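Side-chain contact in demethyldecarbamoylnovobiocin O-methyltransferase (Streptomyces caeruleus, PDB 2WK1), which transfers a methyl group from S-adenosyl-L-methionine to the 4-hydroxyl of the noviose sugar, the penultimate step of novobiocin biosynthesis: residues Ser222-Leu227 against Asp256-Lys261. Numbering follows the deposited sequence. Where two conformers were deposited one is given.
With SAH (S-adenosyl-L-homocysteine), chain B; EDO (1,2-ethanediol), chain F.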
ATOM      1  N   SER A 222      15.752  -2.836 -27.968  1.00 13.71           N
ATOM      2  CA  SER A 222      15.180  -3.607 -26.896  1.00 13.94           C
ATOM      3  C   SER A 222      13.848  -4.189 -27.307  1.00 12.96           C
ATOM      4  O   SER A 222      13.558  -5.356 -27.029  1.00 14.02           O
ATOM      5  CB  SER A 222      15.020  -2.754 -25.651  1.00 14.28           C
ATOM      6  OG  SER A 222      16.267  -2.210 -25.225  1.00 14.65           O
ATOM      7  N   THR A 223      13.028  -3.378 -27.970  1.00 12.88           N
ATOM      8  CA  THR A 223      11.700  -3.804 -28.387  1.00 12.44           C
ATOM      9  C   THR A 223      11.777  -4.854 -29.485  1.00 12.91           C
ATOM     10  O   THR A 223      11.082  -5.839 -29.433  1.00 13.23           O
ATOM     11  CB  THR A 223      10.870  -2.578 -28.842  1.00 13.37           C
ATOM     12  OG1 THR A 223      10.850  -1.610 -27.792  1.00 14.25           O
ATOM     13  CG2 THR A 223       9.463  -2.941 -29.213  1.00 14.93           C
ATOM     14  N   TRP A 224      12.644  -4.638 -30.454  1.00 13.88           N
ATOM     15  CA  TRP A 224      12.830  -5.600 -31.532  1.00 14.67           C
ATOM     16  C   TRP A 224      13.308  -6.937 -30.983  1.00 14.54           C
ATOM     17  O   TRP A 224      12.805  -7.998 -31.362  1.00 15.65           O
ATOM     18  CB  TRP A 224      13.826  -5.039 -32.574  1.00 14.94           C
ATOM     19  CG  TRP A 224      13.947  -5.964 -33.730  1.00 16.10           C
ATOM     20  CD1 TRP A 224      14.893  -6.918 -33.907  1.00 18.00           C
ATOM     21  CD2 TRP A 224      13.035  -6.084 -34.833  1.00 15.78           C
ATOM     22  NE1 TRP A 224      14.648  -7.610 -35.069  1.00 19.54           N
ATOM     23  CE2 TRP A 224      13.511  -7.117 -35.654  1.00 18.87           C
ATOM     24  CE3 TRP A 224      11.879  -5.406 -35.212  1.00 16.83           C
ATOM     25  CZ2 TRP A 224      12.849  -7.498 -36.831  1.00 19.39           C
ATOM     26  CZ3 TRP A 224      11.230  -5.785 -36.387  1.00 19.68           C
ATOM     27  CH2 TRP A 224      11.718  -6.817 -37.175  1.00 20.04           C
ATOM     28  N   ASP A 225      14.283  -6.895 -30.084  1.00 14.76           N
ATOM     29  CA  ASP A 225      14.811  -8.152 -29.515  1.00 15.57           C
ATOM     30  C   ASP A 225      13.766  -8.888 -28.660  1.00 14.46           C
ATOM     31  O   ASP A 225      13.702 -10.120 -28.633  1.00 15.17           O
ATOM     32  CB  ASP A 225      16.069  -7.887 -28.709  1.00 16.69           C
ATOM     33  CG  ASP A 225      17.258  -7.475 -29.596  1.00 20.99           C
ATOM     34  OD1 ASP A 225      17.198  -7.671 -30.836  1.00 25.41           O
ATOM     35  OD2 ASP A 225      18.227  -6.940 -29.030  1.00 25.94           O
ATOM     36  N   THR A 226      12.887  -8.134 -28.018  1.00 12.97           N
ATOM     37  CA  THR A 226      11.823  -8.743 -27.263  1.00 12.13           C
ATOM     38  C   THR A 226      10.823  -9.422 -28.184  1.00 12.08           C
ATOM     39  O   THR A 226      10.455 -10.587 -27.984  1.00 12.10           O
ATOM     40  CB  THR A 226      11.116  -7.711 -26.380  1.00 12.13           C
ATOM     41  OG1 THR A 226      12.034  -7.188 -25.398  1.00 14.41           O
ATOM     42  CG2 THR A 226       9.955  -8.350 -25.674  1.00 12.77           C
ATOM     43  N   LEU A 227      10.338  -8.687 -29.187  1.00 11.56           N
ATOM     44  CA  LEU A 227       9.359  -9.284 -30.085  1.00 11.94           C
ATOM     45  C   LEU A 227       9.925 -10.506 -30.833  1.00 12.45           C
ATOM     46  O   LEU A 227       9.268 -11.537 -30.968  1.00 12.88           O
ATOM     47  CB  LEU A 227       8.820  -8.278 -31.089  1.00 12.23           C
ATOM     48  CG  LEU A 227       7.873  -7.237 -30.503  1.00 13.17           C
ATOM     49  CD1 LEU A 227       7.745  -6.046 -31.480  1.00 15.09           C
ATOM     50  CD2 LEU A 227       6.531  -7.883 -30.188  1.00 15.67           C
ATOM     51  N   ASP A 256       5.776  -1.445 -35.209  1.00 13.45           N
ATOM     52  CA  ASP A 256       5.129  -1.427 -36.519  1.00 14.79           C
ATOM     53  C   ASP A 256       5.884  -2.272 -37.531  1.00 15.07           C
ATOM     54  O   ASP A 256       5.275  -2.972 -38.343  1.00 15.73           O
ATOM     55  CB  ASP A 256       4.996   0.006 -37.037  1.00 15.51           C
ATOM     56  CG  ASP A 256       3.955   0.829 -36.290  1.00 16.94           C
ATOM     57  OD1 ASP A 256       3.206   0.299 -35.436  1.00 16.55           O
ATOM     58  OD2 ASP A 256       3.868   2.044 -36.587  1.00 18.69           O
ATOM     59  N   GLU A 257       7.210  -2.228 -37.480  1.00 15.06           N
ATOM     60  CA  GLU A 257       7.985  -3.036 -38.415  1.00 15.56           C
ATOM     61  C   GLU A 257       7.816  -4.530 -38.182  1.00 15.58           C
ATOM     62  O   GLU A 257       7.673  -5.304 -39.123  1.00 16.46           O
ATOM     63  CB  GLU A 257       9.734  -2.694 -38.158  0.50 16.19           C
ATOM     64  CG  GLU A 257      10.574  -3.435 -39.144  0.50 12.03           C
ATOM     65  CD  GLU A 257      11.902  -3.204 -38.776  0.50 17.35           C
ATOM     66  OE1 GLU A 257      12.248  -2.422 -38.029  0.50 20.14           O
ATOM     67  OE2 GLU A 257      12.811  -3.995 -39.329  0.50 19.14           O
ATOM     68  N   TYR A 258       7.806  -4.937 -36.926  1.00 14.68           N
ATOM     69  CA  TYR A 258       7.630  -6.346 -36.619  1.00 14.76           C
ATOM     70  C   TYR A 258       6.256  -6.835 -37.064  1.00 14.95           C
ATOM     71  O   TYR A 258       6.128  -7.888 -37.705  1.00 16.12           O
ATOM     72  CB  TYR A 258       7.807  -6.599 -35.111  1.00 15.01           C
ATOM     73  CG  TYR A 258       7.802  -8.070 -34.757  1.00 14.40           C
ATOM     74  CD1 TYR A 258       8.954  -8.835 -34.866  1.00 15.43           C
ATOM     75  CD2 TYR A 258       6.629  -8.723 -34.386  1.00 14.80           C
ATOM     76  CE1 TYR A 258       8.931 -10.184 -34.583  1.00 14.89           C
ATOM     77  CE2 TYR A 258       6.607 -10.081 -34.094  1.00 15.28           C
ATOM     78  CZ  TYR A 258       7.757 -10.806 -34.220  1.00 15.19           C
ATOM     79  OH  TYR A 258       7.752 -12.151 -33.948  1.00 15.37           O
ATOM     80  N   ARG A 259       5.224  -6.042 -36.766  1.00 15.07           N
ATOM     81  CA  ARG A 259       3.870  -6.402 -37.156  1.00 15.78           C
ATOM     82  C   ARG A 259       3.707  -6.482 -38.683  1.00 17.10           C
ATOM     83  O   ARG A 259       3.038  -7.383 -39.187  1.00 18.54           O
ATOM     84  CB  ARG A 259       2.848  -5.443 -36.549  1.00 14.96           C
ATOM     85  CG  ARG A 259       2.691  -5.662 -35.025  1.00 15.23           C
ATOM     86  CD  ARG A 259       2.033  -4.486 -34.354  1.00 15.44           C
ATOM     87  NE  ARG A 259       0.752  -4.133 -34.965  1.00 15.16           N
ATOM     88  CZ  ARG A 259      -0.404  -4.740 -34.734  1.00 14.79           C
ATOM     89  NH1 ARG A 259      -0.492  -5.738 -33.868  1.00 15.16           N
ATOM     90  NH2 ARG A 259      -1.483  -4.360 -35.387  1.00 15.51           N
ATOM     91  N   ALA A 260       4.327  -5.550 -39.398  1.00 17.31           N
ATOM     92  CA  ALA A 260       4.276  -5.553 -40.866  1.00 18.63           C
ATOM     93  C   ALA A 260       5.019  -6.760 -41.410  1.00 19.23           C
ATOM     94  O   ALA A 260       4.502  -7.469 -42.303  1.00 20.62           O
ATOM     95  CB  ALA A 260       4.846  -4.246 -41.425  1.00 18.77           C
ATOM     96  N   LYS A 261       6.211  -7.017 -40.894  1.00 19.60           N
ATOM     97  CA  LYS A 261       7.047  -8.145 -41.371  1.00 21.33           C
ATOM     98  C   LYS A 261       6.350  -9.494 -41.238  1.00 21.91           C
ATOM     99  O   LYS A 261       6.465 -10.349 -42.130  1.00 22.91           O
ATOM    100  CB  LYS A 261       8.379  -8.179 -40.627  1.00 22.86           C
ATOM    101  CG  LYS A 261       9.306  -9.323 -41.015  1.00 25.89           C
TER
HETATM  102  N   SAH B 301       8.026  -1.481 -16.369  1.00 13.37           N
HETATM  103  CA  SAH B 301       8.723  -0.581 -15.389  1.00 12.08           C
HETATM  104  CB  SAH B 301       9.484   0.517 -16.134  1.00 12.83           C
HETATM  105  CG  SAH B 301      10.624  -0.003 -16.999  1.00 12.65           C
HETATM  106  SD  SAH B 301      11.912   1.233 -17.207  1.00 13.50           S
HETATM  107  C   SAH B 301       7.758  -0.083 -14.349  1.00 12.60           C
HETATM  108  O   SAH B 301       8.007   0.951 -13.717  1.00 12.66           O
HETATM  109  OXT SAH B 301       6.780  -0.763 -14.074  1.00 13.28           O
HETATM  110  C5' SAH B 301      12.906   0.492 -18.516  1.00 12.31           C
HETATM  111  C4' SAH B 301      13.657  -0.773 -18.043  1.00 11.69           C
HETATM  112  O4' SAH B 301      14.136  -1.477 -19.215  1.00 11.41           O
HETATM  113  C3' SAH B 301      14.857  -0.511 -17.133  1.00 12.46           C
HETATM  114  O3' SAH B 301      14.760  -1.233 -15.892  1.00 13.07           O
HETATM  115  C2' SAH B 301      16.050  -0.979 -17.994  1.00 11.81           C
HETATM  116  O2' SAH B 301      17.144  -1.533 -17.261  1.00 13.24           O
HETATM  117  C1' SAH B 301      15.423  -2.029 -18.917  1.00 10.43           C
HETATM  118  N9  SAH B 301      16.054  -2.240 -20.222  1.00 10.57           N
HETATM  119  C8  SAH B 301      15.868  -1.458 -21.316  1.00 12.23           C
HETATM  120  N7  SAH B 301      16.482  -1.997 -22.398  1.00 12.06           N
HETATM  121  C5  SAH B 301      17.047  -3.157 -21.982  1.00 10.80           C
HETATM  122  C6  SAH B 301      17.781  -4.223 -22.617  1.00 11.01           C
HETATM  123  N6  SAH B 301      18.074  -4.154 -23.904  1.00 12.27           N
HETATM  124  N1  SAH B 301      18.152  -5.268 -21.868  1.00 11.08           N
HETATM  125  C2  SAH B 301      17.823  -5.367 -20.567  1.00 10.84           C
HETATM  126  N3  SAH B 301      17.147  -4.429 -19.894  1.00 10.66           N
HETATM  127  C4  SAH B 301      16.732  -3.342 -20.578  1.00 10.29           C
HETATM  128  C1  EDO F 551       8.417  -1.782 -25.688  1.00 27.20           C
HETATM  129  O1  EDO F 551       9.751  -2.276 -25.294  1.00 23.07           O
HETATM  130  C2  EDO F 551       8.278  -0.254 -25.836  1.00 27.25           C
HETATM  131  O2  EDO F 551       7.619   0.300 -24.672  1.00 27.28           O
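Y258 gives L227 a face of its ring and W224 an edge, and following it from CB outward accounts for most of the contact. Its CB lies 3.7 Å from L227 CD1 and equally close to W224 CZ3, touching L227 and W224 at once. With CG anti to the backbone N (chi1 -173°), the ring slants across L227, whose CB sits over its centre, 3.7 Å from the centroid and almost on its normal, a CH-pi contact. CD1 turns the ring's edge toward the face of W224, and the two six-membered rings form a T-shaped pair with planes at 75°. Farther out, CZ passes the backbone carbonyl of L227, and OH ends 3.4 Å from L227 O. Tyrosine suits this place by offering both face and edge; L227 suits its own with aliphatic carbons for the ring.

W224, long enough to span the helices, brings CZ3 within 3.6 Å of Y258 N. E257 lies obliquely beside CZ3 in one of its two conformers, a doubtful detail.

At the start of 222-227, the short hydroxyl of S222 donates from OG to N7 of the bound S-adenosyl-L-homocysteine (2.8 Å). The strand order is that of class I, Rossmann-like methyltransferases: helix 220-230 follows the fourth strand, 210-215, on which T226 and L227 rest, and helix 249-261 follows the fifth, 238-242.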